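Local atomic coordinates of Low molecular weight protein-tyrosine-phosphatase YfkJ (Bacillus subtilis, PDB entry 4ETM), a protein that removes phosphate from phosphotyrosine-containing proteins as a low molecular weight protein tyrosine phosphatase and takes part in resistance to ethanol stress. Residues A[55-68]-A[81-93]. Sequence-based numbering, arbitrary orientation.
Sequences DSAGIGGWHIGNPP and ISFDGMLARQVSE. With K (potassium ion), chain E.
A88 enters the bend of 63-66 as a small knob, its CB 3.3 Å from the carbonyl O of H63, and illustrates how an extended chain can be seated in a looped one. The type II turn from H63 to N66 forms the hollow, and its backbone holds A88 from both ends: G65 N donates to A88 O, and A88 N donates to N66 O (2.7 Å). Beside this knob L87 lays CD2 against G65 O and the ring of P67, while P68 CD rests near the F83 ring. Farther along, a single bridge joins G58 to Q90, with G58 N bonded to R89 O and V91 N to G58 O, at the end of edge strand 52-58. The extended Q90 side chain, CG anti to the backbone N (chi1 -178°), reaches past G58, and NE2 meets I59 O at 2.9 Å in a nearly straight bond, while I64 CD1 packs on Q90 CB. On the strand, A57 CB sits 3.9 Å above the centre of the R89 guanidinium and also touches V91 CB. The guanidinium turns its edge to D55: NH2 lies 3.0 Å from D55 OD2, NE donates to the same oxygen, and the two flat groups are 25° apart. N28 OD1 accepts from R89 N and binds the potassium ion, to which S56 O makes a long contact. G58 lies close to the nucleophile C25, so D55 and the backbone pairing tie loop 81-93 to the strand bordering the active site. D95 OD2, salt-bridged to R89 NH1, links helix 93-98; both acids compensate R89's charge and probably limit its guanidinium's rotation.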
ATOM      1  N   ASP A  55      11.431 -17.032  -3.946  1.00 15.56           N
ATOM      2  CA  ASP A  55      12.454 -16.183  -3.342  1.00 15.85           C
ATOM      3  C   ASP A  55      11.700 -15.163  -2.502  1.00 15.41           C
ATOM      4  O   ASP A  55      10.468 -15.136  -2.524  1.00 17.24           O
ATOM      5  CB  ASP A  55      13.294 -15.467  -4.407  1.00 17.31           C
ATOM      6  CG  ASP A  55      14.512 -14.746  -3.828  1.00 19.67           C
ATOM      7  OD1 ASP A  55      14.946 -15.082  -2.700  1.00 22.66           O
ATOM      8  OD2 ASP A  55      15.055 -13.842  -4.516  1.00 23.29           O
ATOM      9  N   SER A  56      12.411 -14.334  -1.743  1.00 14.35           N
ATOM     10  CA  SER A  56      11.742 -13.241  -1.040  1.00 13.28           C
ATOM     11  C   SER A  56      12.566 -11.969  -1.129  1.00 16.23           C
ATOM     12  O   SER A  56      13.659 -11.994  -1.625  1.00 18.72           O
ATOM     13  CB  SER A  56      11.364 -13.602   0.405  1.00 12.01           C
ATOM     14  OG  SER A  56      12.453 -14.060   1.177  1.00 15.06           O
ATOM     15  N   ALA A  57      12.039 -10.850  -0.679  1.00 14.93           N
ATOM     16  CA  ALA A  57      12.802  -9.597  -0.668  1.00 14.94           C
ATOM     17  C   ALA A  57      11.999  -8.578   0.105  1.00 15.36           C
ATOM     18  O   ALA A  57      10.785  -8.730   0.283  1.00 13.95           O
ATOM     19  CB  ALA A  57      13.072  -9.084  -2.089  1.00 12.34           C
ATOM     20  N   GLY A  58      12.659  -7.510   0.543  1.00 11.55           N
ATOM     21  CA  GLY A  58      11.988  -6.523   1.361  1.00 10.90           C
ATOM     22  C   GLY A  58      11.914  -5.154   0.724  1.00  9.40           C
ATOM     23  O   GLY A  58      12.754  -4.791  -0.084  1.00 11.08           O
ATOM     24  N   ILE A  59      10.899  -4.389   1.108  1.00  9.90           N
ATOM     25  CA  ILE A  59      10.801  -3.010   0.682  1.00  9.79           C
ATOM     26  C   ILE A  59      11.962  -2.164   1.211  1.00  7.77           C
ATOM     27  O   ILE A  59      12.552  -1.371   0.458  1.00 11.96           O
ATOM     28  CB  ILE A  59       9.471  -2.373   1.118  1.00 11.36           C
ATOM     29  CG1 ILE A  59       8.287  -3.115   0.487  1.00 10.85           C
ATOM     30  CG2 ILE A  59       9.458  -0.914   0.675  1.00 11.13           C
ATOM     31  CD1 ILE A  59       8.363  -3.196  -1.031  1.00 11.42           C
ATOM     32  N   GLY A  60      12.282  -2.350   2.495  1.00 10.72           N
ATOM     33  CA  GLY A  60      13.288  -1.538   3.158  1.00 11.90           C
ATOM     34  C   GLY A  60      14.639  -2.219   3.162  1.00 14.20           C
ATOM     35  O   GLY A  60      14.747  -3.399   2.830  1.00 15.98           O
ATOM     36  N   GLY A  61      15.668  -1.485   3.566  1.00 14.34           N
ATOM     37  CA  GLY A  61      17.025  -2.001   3.494  1.00 14.49           C
ATOM     38  C   GLY A  61      17.742  -2.170   4.819  1.00 11.41           C
ATOM     39  O   GLY A  61      18.945  -2.441   4.834  1.00 14.14           O
ATOM     40  N   TRP A  62      17.031  -2.044   5.933  1.00 12.69           N
ATOM     41  CA  TRP A  62      17.686  -2.092   7.242  1.00 11.31           C
ATOM     42  C   TRP A  62      18.390  -3.408   7.543  1.00 13.44           C
ATOM     43  O   TRP A  62      19.358  -3.419   8.281  1.00 16.16           O
ATOM     44  CB  TRP A  62      16.678  -1.844   8.363  1.00 13.23           C
ATOM     45  CG  TRP A  62      15.791  -0.717   8.118  1.00 17.74           C
ATOM     46  CD1 TRP A  62      16.050   0.607   8.361  1.00 15.96           C
ATOM     47  CD2 TRP A  62      14.478  -0.780   7.571  1.00 15.94           C
ATOM     48  NE1 TRP A  62      14.964   1.363   8.000  1.00 19.29           N
ATOM     49  CE2 TRP A  62      13.985   0.538   7.511  1.00 17.97           C
ATOM     50  CE3 TRP A  62      13.660  -1.831   7.129  1.00 13.98           C
ATOM     51  CZ2 TRP A  62      12.713   0.836   7.027  1.00 17.87           C
ATOM     52  CZ3 TRP A  62      12.410  -1.530   6.635  1.00 14.17           C
ATOM     53  CH2 TRP A  62      11.941  -0.210   6.596  1.00 18.58           C
ATOM     54  N   HIS A  63      17.911  -4.510   6.964  1.00 13.44           N
ATOM     55  CA  HIS A  63      18.362  -5.833   7.396  1.00 13.93           C
ATOM     56  C   HIS A  63      19.081  -6.620   6.317  1.00 15.79           C
ATOM     57  O   HIS A  63      19.359  -7.802   6.501  1.00 18.09           O
ATOM     58  CB  HIS A  63      17.162  -6.648   7.863  1.00 15.22           C
ATOM     59  CG  HIS A  63      16.282  -5.923   8.827  1.00 14.82           C
ATOM     60  ND1 HIS A  63      16.716  -5.501  10.071  1.00 15.06           N
ATOM     61  CD2 HIS A  63      14.984  -5.545   8.737  1.00 15.91           C
ATOM     62  CE1 HIS A  63      15.722  -4.903  10.699  1.00 16.75           C
ATOM     63  NE2 HIS A  63      14.659  -4.922   9.914  1.00 13.60           N
ATOM     64  N   ILE A  64      19.375  -5.966   5.202  1.00 13.69           N
ATOM     65  CA  ILE A  64      20.100  -6.600   4.105  1.00 14.76           C
ATOM     66  C   ILE A  64      21.267  -7.475   4.572  1.00 17.39           C
ATOM     67  O   ILE A  64      22.155  -7.033   5.319  1.00 16.51           O
ATOM     68  CB  ILE A  64      20.600  -5.563   3.077  1.00 14.37           C
ATOM     69  CG1 ILE A  64      19.418  -4.876   2.400  1.00 15.55           C
ATOM     70  CG2 ILE A  64      21.520  -6.230   2.069  1.00 17.24           C
ATOM     71  CD1 ILE A  64      19.779  -3.728   1.480  1.00 15.23           C
ATOM     72  N   GLY A  65      21.230  -8.737   4.153  1.00 16.80           N
ATOM     73  CA  GLY A  65      22.296  -9.671   4.468  1.00 16.22           C
ATOM     74  C   GLY A  65      22.094 -10.482   5.738  1.00 20.62           C
ATOM     75  O   GLY A  65      22.891 -11.381   6.028  1.00 21.67           O
ATOM     76  N   ASN A  66      21.048 -10.172   6.497  1.00 18.43           N
ATOM     77  CA  ASN A  66      20.757 -10.898   7.731  1.00 18.30           C
ATOM     78  C   ASN A  66      19.823 -12.093   7.530  1.00 19.10           C
ATOM     79  O   ASN A  66      18.978 -12.083   6.636  1.00 17.75           O
ATOM     80  CB  ASN A  66      20.189  -9.941   8.777  1.00 20.43           C
ATOM     81  CG  ASN A  66      21.146  -8.792   9.087  1.00 24.90           C
ATOM     82  OD1 ASN A  66      22.337  -8.855   8.771  1.00 30.05           O
ATOM     83  ND2 ASN A  66      20.627  -7.741   9.703  1.00 29.61           N
ATOM     84  N   PRO A  67      19.985 -13.137   8.358  1.00 18.39           N
ATOM     85  CA  PRO A  67      19.096 -14.303   8.333  1.00 16.24           C
ATOM     86  C   PRO A  67      17.732 -13.913   8.878  1.00 16.17           C
ATOM     87  O   PRO A  67      17.599 -12.812   9.396  1.00 17.02           O
ATOM     88  CB  PRO A  67      19.786 -15.281   9.284  1.00 19.34           C
ATOM     89  CG  PRO A  67      20.596 -14.425  10.185  1.00 24.54           C
ATOM     90  CD  PRO A  67      21.102 -13.331   9.300  1.00 26.25           C
ATOM     91  N   PRO A  68      16.733 -14.794   8.760  1.00 15.77           N
ATOM     92  CA  PRO A  68      15.422 -14.363   9.248  1.00 17.43           C
ATOM     93  C   PRO A  68      15.429 -14.068  10.748  1.00 14.19           C
ATOM     94  O   PRO A  68      16.303 -14.523  11.475  1.00 16.48           O
ATOM     95  CB  PRO A  68      14.516 -15.560   8.939  1.00 18.48           C
ATOM     96  CG  PRO A  68      15.230 -16.310   7.837  1.00 21.68           C
ATOM     97  CD  PRO A  68      16.688 -16.123   8.123  1.00 22.28           C
ATOM     98  N   ILE A  81      10.883 -27.064   8.847  1.00 28.85           N
ATOM     99  CA  ILE A  81      11.180 -26.510   7.542  1.00 27.99           C
ATOM    100  C   ILE A  81      12.529 -25.793   7.555  1.00 29.14           C
ATOM    101  O   ILE A  81      12.814 -25.003   8.452  1.00 26.33           O
ATOM    102  CB  ILE A  81      10.077 -25.529   7.111  1.00 28.09           C
ATOM    103  CG1 ILE A  81       8.778 -26.291   6.851  1.00 30.03           C
ATOM    104  CG2 ILE A  81      10.509 -24.724   5.889  1.00 27.03           C
ATOM    105  CD1 ILE A  81       7.580 -25.400   6.608  1.00 33.88           C
ATOM    106  N   SER A  82      13.355 -26.075   6.555  1.00 28.68           N
ATOM    107  CA  SER A  82      14.687 -25.487   6.467  1.00 30.81           C
ATOM    108  C   SER A  82      14.660 -24.040   5.972  1.00 33.57           C
ATOM    109  O   SER A  82      13.720 -23.621   5.299  1.00 30.06           O
ATOM    110  CB  SER A  82      15.571 -26.331   5.545  1.00 40.84           C
ATOM    111  OG  SER A  82      16.758 -25.633   5.211  1.00 41.35           O
ATOM    112  N   PHE A  83      15.701 -23.288   6.315  1.00 33.58           N
ATOM    113  CA  PHE A  83      15.892 -21.932   5.794  1.00 27.80           C
ATOM    114  C   PHE A  83      17.363 -21.644   5.546  1.00 25.61           C
ATOM    115  O   PHE A  83      17.783 -20.487   5.555  1.00 28.12           O
ATOM    116  CB  PHE A  83      15.293 -20.866   6.717  1.00 21.35           C
ATOM    117  CG  PHE A  83      15.652 -21.038   8.170  1.00 24.36           C
ATOM    118  CD1 PHE A  83      14.921 -21.895   8.980  1.00 26.94           C
ATOM    119  CD2 PHE A  83      16.707 -20.334   8.732  1.00 26.46           C
ATOM    120  CE1 PHE A  83      15.249 -22.052  10.319  1.00 21.14           C
ATOM    121  CE2 PHE A  83      17.037 -20.497  10.066  1.00 25.60           C
ATOM    122  CZ  PHE A  83      16.301 -21.347  10.855  1.00 22.69           C
ATOM    123  N   ASP A  84      18.129 -22.708   5.313  1.00 29.87           N
ATOM    124  CA  ASP A  84      19.556 -22.616   5.012  1.00 36.37           C
ATOM    125  C   ASP A  84      19.843 -21.661   3.854  1.00 33.25           C
ATOM    126  O   ASP A  84      19.273 -21.792   2.771  1.00 36.90           O
ATOM    127  CB  ASP A  84      20.109 -24.013   4.699  1.00 48.41           C
ATOM    128  CG  ASP A  84      21.583 -23.998   4.324  1.00 58.12           C
ATOM    129  OD1 ASP A  84      22.433 -24.041   5.240  1.00 57.46           O
ATOM    130  OD2 ASP A  84      21.894 -23.958   3.112  1.00 65.09           O
ATOM    131  N   GLY A  85      20.712 -20.686   4.098  1.00 28.45           N
ATOM    132  CA  GLY A  85      21.132 -19.766   3.057  1.00 29.95           C
ATOM    133  C   GLY A  85      20.194 -18.604   2.782  1.00 26.05           C
ATOM    134  O   GLY A  85      20.464 -17.787   1.898  1.00 32.41           O
ATOM    135  N   MET A  86      19.092 -18.523   3.520  1.00 24.66           N
ATOM    136  CA  MET A  86      18.151 -17.420   3.334  1.00 21.95           C
ATOM    137  C   MET A  86      18.647 -16.168   4.060  1.00 20.02           C
ATOM    138  O   MET A  86      18.829 -16.180   5.284  1.00 24.32           O
ATOM    139  CB  MET A  86      16.730 -17.826   3.756  1.00 20.90           C
ATOM    140  CG  MET A  86      16.178 -18.982   2.896  1.00 26.14           C
ATOM    141  SD  MET A  86      14.571 -19.660   3.371  1.00 22.84           S
ATOM    142  CE  MET A  86      13.661 -18.142   3.600  1.00 18.74           C
ATOM    143  N   LEU A  87      18.889 -15.099   3.299  1.00 15.10           N
ATOM    144  CA  LEU A  87      19.490 -13.878   3.844  1.00 18.55           C
ATOM    145  C   LEU A  87      18.840 -12.653   3.245  1.00 20.45           C
ATOM    146  O   LEU A  87      18.873 -12.498   2.038  1.00 33.96           O
ATOM    147  CB  LEU A  87      20.964 -13.804   3.471  1.00 22.58           C
ATOM    148  CG  LEU A  87      21.950 -14.808   4.037  1.00 25.13           C
ATOM    149  CD1 LEU A  87      23.305 -14.545   3.412  1.00 24.86           C
ATOM    150  CD2 LEU A  87      22.004 -14.656   5.545  1.00 24.00           C
ATOM    151  N   ALA A  88      18.354 -11.735   4.068  1.00 14.96           N
ATOM    152  CA  ALA A  88      17.578 -10.594   3.592  1.00 14.15           C
ATOM    153  C   ALA A  88      18.189  -9.798   2.433  1.00 14.20           C
ATOM    154  O   ALA A  88      19.407  -9.590   2.371  1.00 17.59           O
ATOM    155  CB  ALA A  88      17.262  -9.650   4.748  1.00 13.76           C
ATOM    156  N   ARG A  89      17.317  -9.337   1.545  1.00 12.20           N
ATOM    157  CA  ARG A  89      17.708  -8.469   0.441  1.00 12.22           C
ATOM    158  C   ARG A  89      16.585  -7.495   0.149  1.00 15.63           C
ATOM    159  O   ARG A  89      15.435  -7.725   0.535  1.00 17.71           O
ATOM    160  CB  ARG A  89      18.052  -9.275  -0.813  1.00 16.35           C
ATOM    161  CG  ARG A  89      16.857  -9.692  -1.669  1.00 18.11           C
ATOM    162  CD  ARG A  89      17.348 -10.474  -2.892  1.00 12.44           C
ATOM    163  NE  ARG A  89      16.276 -11.045  -3.700  1.00 17.53           N
ATOM    164  CZ  ARG A  89      15.645 -10.387  -4.669  1.00 19.48           C
ATOM    165  NH1 ARG A  89      15.966  -9.122  -4.949  1.00 16.99           N
ATOM    166  NH2 ARG A  89      14.689 -10.990  -5.352  1.00 17.83           N
ATOM    167  N   GLN A  90      16.915  -6.398  -0.516  1.00 12.10           N
ATOM    168  CA  GLN A  90      15.944  -5.364  -0.798  1.00 12.96           C
ATOM    169  C   GLN A  90      15.476  -5.522  -2.235  1.00 12.99           C
ATOM    170  O   GLN A  90      16.283  -5.710  -3.135  1.00 15.32           O
ATOM    171  CB  GLN A  90      16.570  -3.985  -0.598  1.00 13.85           C
ATOM    172  CG  GLN A  90      15.622  -2.813  -0.809  1.00 13.02           C
ATOM    173  CD  GLN A  90      16.216  -1.505  -0.330  1.00 15.06           C
ATOM    174  OE1 GLN A  90      17.423  -1.280  -0.439  1.00 22.97           O
ATOM    175  NE2 GLN A  90      15.381  -0.636   0.201  1.00 16.09           N
ATOM    176  N   VAL A  91      14.170  -5.442  -2.443  1.00 12.21           N
ATOM    177  CA  VAL A  91      13.602  -5.582  -3.774  1.00 11.58           C
ATOM    178  C   VAL A  91      14.044  -4.440  -4.697  1.00 16.31           C
ATOM    179  O   VAL A  91      14.302  -3.326  -4.254  1.00 18.01           O
ATOM    180  CB  VAL A  91      12.072  -5.628  -3.693  1.00 15.38           C
ATOM    181  CG1 VAL A  91      11.523  -4.260  -3.305  1.00 17.02           C
ATOM    182  CG2 VAL A  91      11.476  -6.129  -5.003  1.00 17.49           C
ATOM    183  N   SER A  92      14.142  -4.740  -5.984  1.00 18.55           N
ATOM    184  CA  SER A  92      14.545  -3.743  -6.961  1.00 20.18           C
ATOM    185  C   SER A  92      13.603  -3.789  -8.150  1.00 19.47           C
ATOM    186  O   SER A  92      12.787  -4.714  -8.277  1.00 19.65           O
ATOM    187  CB  SER A  92      15.981  -3.983  -7.409  1.00 27.93           C
ATOM    188  OG  SER A  92      16.102  -5.229  -8.056  1.00 27.73           O
ATOM    189  N   GLU A  93      13.715  -2.781  -9.012  1.00 28.62           N
ATOM    190  CA  GLU A  93      12.893  -2.697 -10.216  1.00 31.59           C
ATOM    191  C   GLU A  93      12.991  -3.947 -11.076  1.00 29.08           C
ATOM    192  O   GLU A  93      11.995  -4.396 -11.643  1.00 32.59           O
ATOM    193  CB  GLU A  93      13.283  -1.477 -11.052  1.00 32.82           C
ATOM    194  CG  GLU A  93      12.992  -0.143 -10.389  1.00 37.53           C
ATOM    195  CD  GLU A  93      12.981   1.002 -11.383  1.00 48.61           C
ATOM    196  OE1 GLU A  93      12.785   2.162 -10.959  1.00 55.71           O
ATOM    197  OE2 GLU A  93      13.160   0.737 -12.590  1.00 50.07           O
TER
HETATM  198  K     K E 203      15.800 -13.061   0.690  1.00 16.69           K
HETATM  199  O   HOH W   1      15.016 -14.182   3.667  1.00 24.46           O